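Local coordinates for putative metal-dependent hydrolase (PDB 6KNS), which adopts the metallo-beta-lactamase fold, binds two zinc ions and calcium, and is possibly a hydrolase of the tRNA 3'-processing endoribonuclease type, at residues F120-T134 and V142-H154. Residues are numbered along the deposited sequence; the frame is centred on the assembly and turned at random.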
loop_
_atom_site.group_PDB
_atom_site.type_symbol
_atom_site.label_atom_id
_atom_site.label_comp_id
_atom_site.label_asym_id
_atom_site.label_seq_id
_atom_site.Cartn_x
_atom_site.Cartn_y
_atom_site.Cartn_z
ATOM N N PHE A 120 -12.375 -13.054 14.661
ATOM C CA PHE A 120 -13.538 -12.582 15.416
ATOM C C PHE A 120 -14.697 -13.468 15.096
ATOM O O PHE A 120 -14.718 -14.092 14.038
ATOM C CB PHE A 120 -13.861 -11.097 15.256
ATOM C CG PHE A 120 -14.156 -10.612 13.841
ATOM C CD1 PHE A 120 -15.396 -10.796 13.261
ATOM C CD2 PHE A 120 -13.236 -9.839 13.166
ATOM C CE1 PHE A 120 -15.700 -10.272 11.987
ATOM C CE2 PHE A 120 -13.510 -9.322 11.895
ATOM C CZ PHE A 120 -14.767 -9.546 11.314
ATOM N N GLN A 121 -15.628 -13.559 16.029
ATOM C CA GLN A 121 -16.810 -14.348 15.832
ATOM C C GLN A 121 -17.965 -13.362 15.647
ATOM O O GLN A 121 -18.227 -12.543 16.523
ATOM C CB GLN A 121 -17.044 -15.273 17.042
ATOM C CG GLN A 121 -15.924 -16.326 17.280
ATOM C CD GLN A 121 -15.449 -17.034 15.968
ATOM O OE1 GLN A 121 -16.246 -17.273 15.039
ATOM N NE2 GLN A 121 -14.147 -17.345 15.896
ATOM N N PRO A 122 -18.644 -13.433 14.503
ATOM C CA PRO A 122 -19.631 -12.432 14.130
ATOM C C PRO A 122 -20.854 -12.354 15.043
ATOM O O PRO A 122 -21.490 -11.321 15.076
ATOM C CB PRO A 122 -20.069 -12.848 12.717
ATOM C CG PRO A 122 -19.506 -14.131 12.459
ATOM C CD PRO A 122 -18.382 -14.385 13.416
ATOM N N ASP A 123 -21.144 -13.422 15.781
ATOM C CA ASP A 123 -22.303 -13.479 16.705
ATOM C C ASP A 123 -21.962 -13.144 18.183
ATOM O O ASP A 123 -22.810 -13.292 19.051
ATOM C CB ASP A 123 -22.979 -14.869 16.620
ATOM C CG ASP A 123 -21.979 -16.046 16.836
ATOM O OD1 ASP A 123 -20.777 -15.935 16.420
ATOM O OD2 ASP A 123 -22.408 -17.109 17.388
ATOM N N GLN A 124 -20.724 -12.721 18.451
ATOM C CA GLN A 124 -20.251 -12.431 19.799
ATOM C C GLN A 124 -19.621 -11.025 19.882
ATOM O O GLN A 124 -18.945 -10.585 18.949
ATOM C CB GLN A 124 -19.188 -13.465 20.231
ATOM C CG GLN A 124 -19.645 -14.943 20.321
ATOM C CD GLN A 124 -20.619 -15.188 21.472
ATOM O OE1 GLN A 124 -20.507 -14.581 22.536
ATOM N NE2 GLN A 124 -21.567 -16.084 21.265
ATOM N N PRO A 125 -19.809 -10.330 21.019
ATOM C CA PRO A 125 -19.097 -9.065 21.201
ATOM C C PRO A 125 -17.596 -9.276 21.324
ATOM O O PRO A 125 -17.183 -10.206 21.962
ATOM C CB PRO A 125 -19.685 -8.518 22.507
ATOM C CG PRO A 125 -20.088 -9.702 23.272
ATOM C CD PRO A 125 -20.584 -10.689 22.222
ATOM N N LEU A 126 -16.793 -8.431 20.676
ATOM C CA LEU A 126 -15.322 -8.479 20.810
ATOM C C LEU A 126 -14.829 -7.318 21.676
ATOM O O LEU A 126 -15.100 -6.143 21.379
ATOM C CB LEU A 126 -14.650 -8.444 19.435
ATOM C CG LEU A 126 -13.110 -8.305 19.369
ATOM C CD1 LEU A 126 -12.436 -9.591 19.824
ATOM C CD2 LEU A 126 -12.651 -7.932 17.989
ATOM N N THR A 127 -14.084 -7.631 22.723
ATOM C CA THR A 127 -13.391 -6.618 23.499
ATOM C C THR A 127 -12.045 -6.241 22.865
ATOM O O THR A 127 -11.246 -7.105 22.549
ATOM C CB THR A 127 -13.160 -7.124 24.945
ATOM O OG1 THR A 127 -14.421 -7.399 25.501
ATOM C CG2 THR A 127 -12.464 -6.065 25.822
ATOM N N ALA A 128 -11.800 -4.951 22.680
ATOM C CA ALA A 128 -10.509 -4.434 22.175
ATOM C C ALA A 128 -10.115 -3.255 23.034
ATOM O O ALA A 128 -10.549 -2.111 22.794
ATOM C CB ALA A 128 -10.641 -4.009 20.694
ATOM N N GLY A 129 -9.330 -3.540 24.066
ATOM C CA GLY A 129 -8.990 -2.555 25.086
ATOM C C GLY A 129 -10.283 -1.982 25.648
ATOM O O GLY A 129 -11.125 -2.737 26.081
ATOM N N PRO A 130 -10.469 -0.648 25.587
ATOM C CA PRO A 130 -11.701 -0.046 26.110
ATOM C C PRO A 130 -12.870 -0.093 25.121
ATOM O O PRO A 130 -13.953 0.382 25.432
ATOM C CB PRO A 130 -11.276 1.399 26.431
ATOM C CG PRO A 130 -10.154 1.670 25.434
ATOM C CD PRO A 130 -9.541 0.356 25.040
ATOM N N PHE A 131 -12.691 -0.700 23.961
ATOM C CA PHE A 131 -13.800 -0.800 23.004
ATOM C C PHE A 131 -14.481 -2.169 23.043
ATOM O O PHE A 131 -13.845 -3.180 23.333
ATOM C CB PHE A 131 -13.327 -0.571 21.571
ATOM C CG PHE A 131 -12.680 0.773 21.334
ATOM C CD1 PHE A 131 -13.378 1.936 21.519
ATOM C CD2 PHE A 131 -11.384 0.845 20.879
ATOM C CE1 PHE A 131 -12.774 3.180 21.282
ATOM C CE2 PHE A 131 -10.772 2.065 20.625
ATOM C CZ PHE A 131 -11.468 3.236 20.830
ATOM N N THR A 132 -15.781 -2.164 22.757
ATOM C CA THR A 132 -16.565 -3.375 22.551
ATOM C C THR A 132 -17.102 -3.258 21.121
ATOM O O THR A 132 -17.728 -2.239 20.786
ATOM C CB THR A 132 -17.725 -3.488 23.567
ATOM O OG1 THR A 132 -17.194 -3.447 24.896
ATOM C CG2 THR A 132 -18.546 -4.782 23.375
ATOM N N ILE A 133 -16.840 -4.291 20.302
ATOM C CA ILE A 133 -17.215 -4.309 18.891
ATOM C C ILE A 133 -18.225 -5.426 18.663
ATOM O O ILE A 133 -18.041 -6.548 19.153
ATOM C CB ILE A 133 -15.958 -4.530 17.974
ATOM C CG1 ILE A 133 -14.844 -3.555 18.352
ATOM C CG2 ILE A 133 -16.313 -4.360 16.482
ATOM C CD1 ILE A 133 -13.614 -3.715 17.513
ATOM N N THR A 134 -19.288 -5.109 17.931
ATOM C CA THR A 134 -20.260 -6.092 17.455
ATOM C C THR A 134 -20.356 -5.943 15.930
ATOM O O THR A 134 -19.951 -4.908 15.373
ATOM C CB THR A 134 -21.675 -5.923 18.101
ATOM O OG1 THR A 134 -22.057 -4.554 18.040
ATOM C CG2 THR A 134 -21.738 -6.439 19.593
ATOM N N VAL A 142 -17.578 -10.546 -1.479
ATOM C CA VAL A 142 -16.868 -11.441 -0.561
ATOM C C VAL A 142 -17.440 -11.225 0.825
ATOM O O VAL A 142 -18.091 -10.218 1.086
ATOM C CB VAL A 142 -15.327 -11.228 -0.528
ATOM C CG1 VAL A 142 -14.675 -11.583 -1.894
ATOM C CG2 VAL A 142 -14.938 -9.802 -0.059
ATOM N N THR A 143 -17.210 -12.179 1.715
ATOM C CA THR A 143 -17.637 -12.087 3.091
ATOM C C THR A 143 -17.127 -10.794 3.700
ATOM O O THR A 143 -15.941 -10.451 3.586
ATOM C CB THR A 143 -17.092 -13.282 3.899
ATOM O OG1 THR A 143 -17.530 -14.467 3.267
ATOM C CG2 THR A 143 -17.585 -13.290 5.325
ATOM N N CYS A 144 -18.023 -10.044 4.310
ATOM C CA CYS A 144 -17.609 -8.766 4.853
ATOM C C CYS A 144 -18.469 -8.462 6.061
ATOM O O CYS A 144 -19.647 -8.851 6.073
ATOM C CB CYS A 144 -17.692 -7.670 3.761
ATOM S SG CYS A 144 -17.277 -6.048 4.362
ATOM N N TYR A 145 -17.881 -7.829 7.099
ATOM C CA TYR A 145 -18.662 -7.468 8.299
ATOM C C TYR A 145 -18.591 -5.991 8.619
ATOM O O TYR A 145 -17.507 -5.430 8.723
ATOM C CB TYR A 145 -18.231 -8.281 9.542
ATOM C CG TYR A 145 -18.543 -9.719 9.392
ATOM C CD1 TYR A 145 -19.744 -10.251 9.849
ATOM C CD2 TYR A 145 -17.672 -10.543 8.718
ATOM C CE1 TYR A 145 -20.049 -11.611 9.660
ATOM C CE2 TYR A 145 -17.955 -11.883 8.530
ATOM C CZ TYR A 145 -19.129 -12.416 9.008
ATOM O OH TYR A 145 -19.368 -13.748 8.783
ATOM N N ALA A 146 -19.776 -5.391 8.825
ATOM C CA ALA A 146 -19.892 -4.053 9.375
ATOM C C ALA A 146 -19.599 -4.132 10.855
ATOM O O ALA A 146 -19.672 -5.221 11.426
ATOM C CB ALA A 146 -21.267 -3.482 9.131
ATOM N N MET A 147 -19.237 -3.005 11.467
ATOM C CA MET A 147 -18.854 -2.991 12.871
ATOM C C MET A 147 -19.524 -1.868 13.644
ATOM O O MET A 147 -19.672 -0.758 13.144
ATOM C CB MET A 147 -17.357 -2.829 13.014
ATOM C CG MET A 147 -16.555 -3.895 12.314
ATOM S SD MET A 147 -14.808 -3.462 12.278
ATOM C CE MET A 147 -14.331 -4.592 10.971
ATOM N N ARG A 148 -19.941 -2.181 14.871
ATOM C CA ARG A 148 -20.469 -1.193 15.803
ATOM C C ARG A 148 -19.467 -1.123 16.945
ATOM O O ARG A 148 -19.226 -2.133 17.624
ATOM C CB ARG A 148 -21.826 -1.622 16.323
ATOM C CG ARG A 148 -22.315 -0.718 17.449
ATOM C CD ARG A 148 -23.549 -1.211 18.186
ATOM N NE ARG A 148 -24.723 -0.555 17.675
ATOM C CZ ARG A 148 -25.434 0.394 18.272
ATOM N NH1 ARG A 148 -25.178 0.821 19.490
ATOM N NH2 ARG A 148 -26.439 0.911 17.606
ATOM N N ILE A 149 -18.875 0.054 17.151
ATOM C CA ILE A 149 -17.779 0.217 18.101
ATOM C C ILE A 149 -18.165 1.198 19.189
ATOM O O ILE A 149 -18.448 2.357 18.914
ATOM C CB ILE A 149 -16.485 0.662 17.395
ATOM C CG1 ILE A 149 -16.116 -0.354 16.294
ATOM C CG2 ILE A 149 -15.346 0.755 18.400
ATOM C CD1 ILE A 149 -14.923 0.014 15.431
ATOM N N THR A 150 -18.204 0.723 20.432
ATOM C CA THR A 150 -18.526 1.589 21.537
ATOM C C THR A 150 -17.462 1.539 22.613
ATOM O O THR A 150 -16.728 0.579 22.722
ATOM C CB THR A 150 -19.917 1.265 22.144
ATOM O OG1 THR A 150 -20.227 2.253 23.136
ATOM C CG2 THR A 150 -19.992 -0.165 22.763
ATOM N N ASP A 151 -17.367 2.616 23.381
ATOM C CA ASP A 151 -16.521 2.647 24.573
ATOM C C ASP A 151 -17.370 2.781 25.821
ATOM O O ASP A 151 -16.822 3.030 26.889
ATOM C CB ASP A 151 -15.516 3.813 24.515
ATOM C CG ASP A 151 -16.187 5.177 24.446
ATOM O OD1 ASP A 151 -17.439 5.269 24.561
ATOM O OD2 ASP A 151 -15.455 6.170 24.289
ATOM N N GLY A 152 -18.689 2.624 25.692
ATOM C CA GLY A 152 -19.611 2.791 26.846
ATOM C C GLY A 152 -20.277 4.165 26.943
ATOM O O GLY A 152 -21.279 4.310 27.613
ATOM N N SER A 153 -19.728 5.169 26.261
ATOM C CA SER A 153 -20.320 6.523 26.253
ATOM C C SER A 153 -20.699 7.001 24.852
ATOM O O SER A 153 -21.652 7.716 24.688
ATOM C CB SER A 153 -19.341 7.530 26.864
ATOM O OG SER A 153 -18.793 7.032 28.080
ATOM N N HIS A 154 -19.911 6.643 23.849
ATOM C CA HIS A 154 -20.196 6.993 22.478
ATOM C C HIS A 154 -20.114 5.741 21.656
ATOM O O HIS A 154 -19.508 4.761 22.084
ATOM C CB HIS A 154 -19.202 8.040 21.985
ATOM C CG HIS A 154 -19.438 9.396 22.567
ATOM N ND1 HIS A 154 -18.712 9.889 23.640
ATOM C CD2 HIS A 154 -20.358 10.347 22.262
ATOM C CE1 HIS A 154 -19.170 11.092 23.955
ATOM N NE2 HIS A 154 -20.159 11.394 23.128
HETATM O O HOH W 1 -20.782 -2.864 19.828
#
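Thr134 and Arg148 face each other as a hydrogen-bonded antiparallel pair, Arg148 N giving to Thr134 O at 2.8 Å and Thr134 N returning the bond to Arg148 O. Two residues along, Thr132 and Thr150 repeat the exchange, with Thr150 N to Thr132 O nearly straight at 174°. A water reinforces the first pair: it donates to Arg148 O and also bonds Thr134 OG1, which a chi1 of 48° sets between backbone N and carbonyl carbon, 3.4 Å from Arg148 CB. The arginine's guanidinium leads off to the carbonyls of Phe171 and Glu173. The four backbone bonds belong to the beta hairpin of strands 131-137 and 145-150, within one of the two central sheets of the metallo-beta-lactamase alpha-beta/beta-alpha sandwich. On the face opposite the threonines, Ile133 and Ile149 lie side by side, CG1 to CG1 at 4.0 Å, while Ile133 CG2 rests on Met147 CB at 3.9 Å; Ile62, Leu37 and Phe30 of the other sheet cover this apolar row. Phe131 CD1 extends it against Ile149 CG2. Near the start of strand 145-150, toward the zinc site, the edge of Phe120 points at the face of Tyr145 in an offset T-shaped stack, planes at 88°, and Pro122 CB presses on Tyr145 CE1 at 3.3 Å.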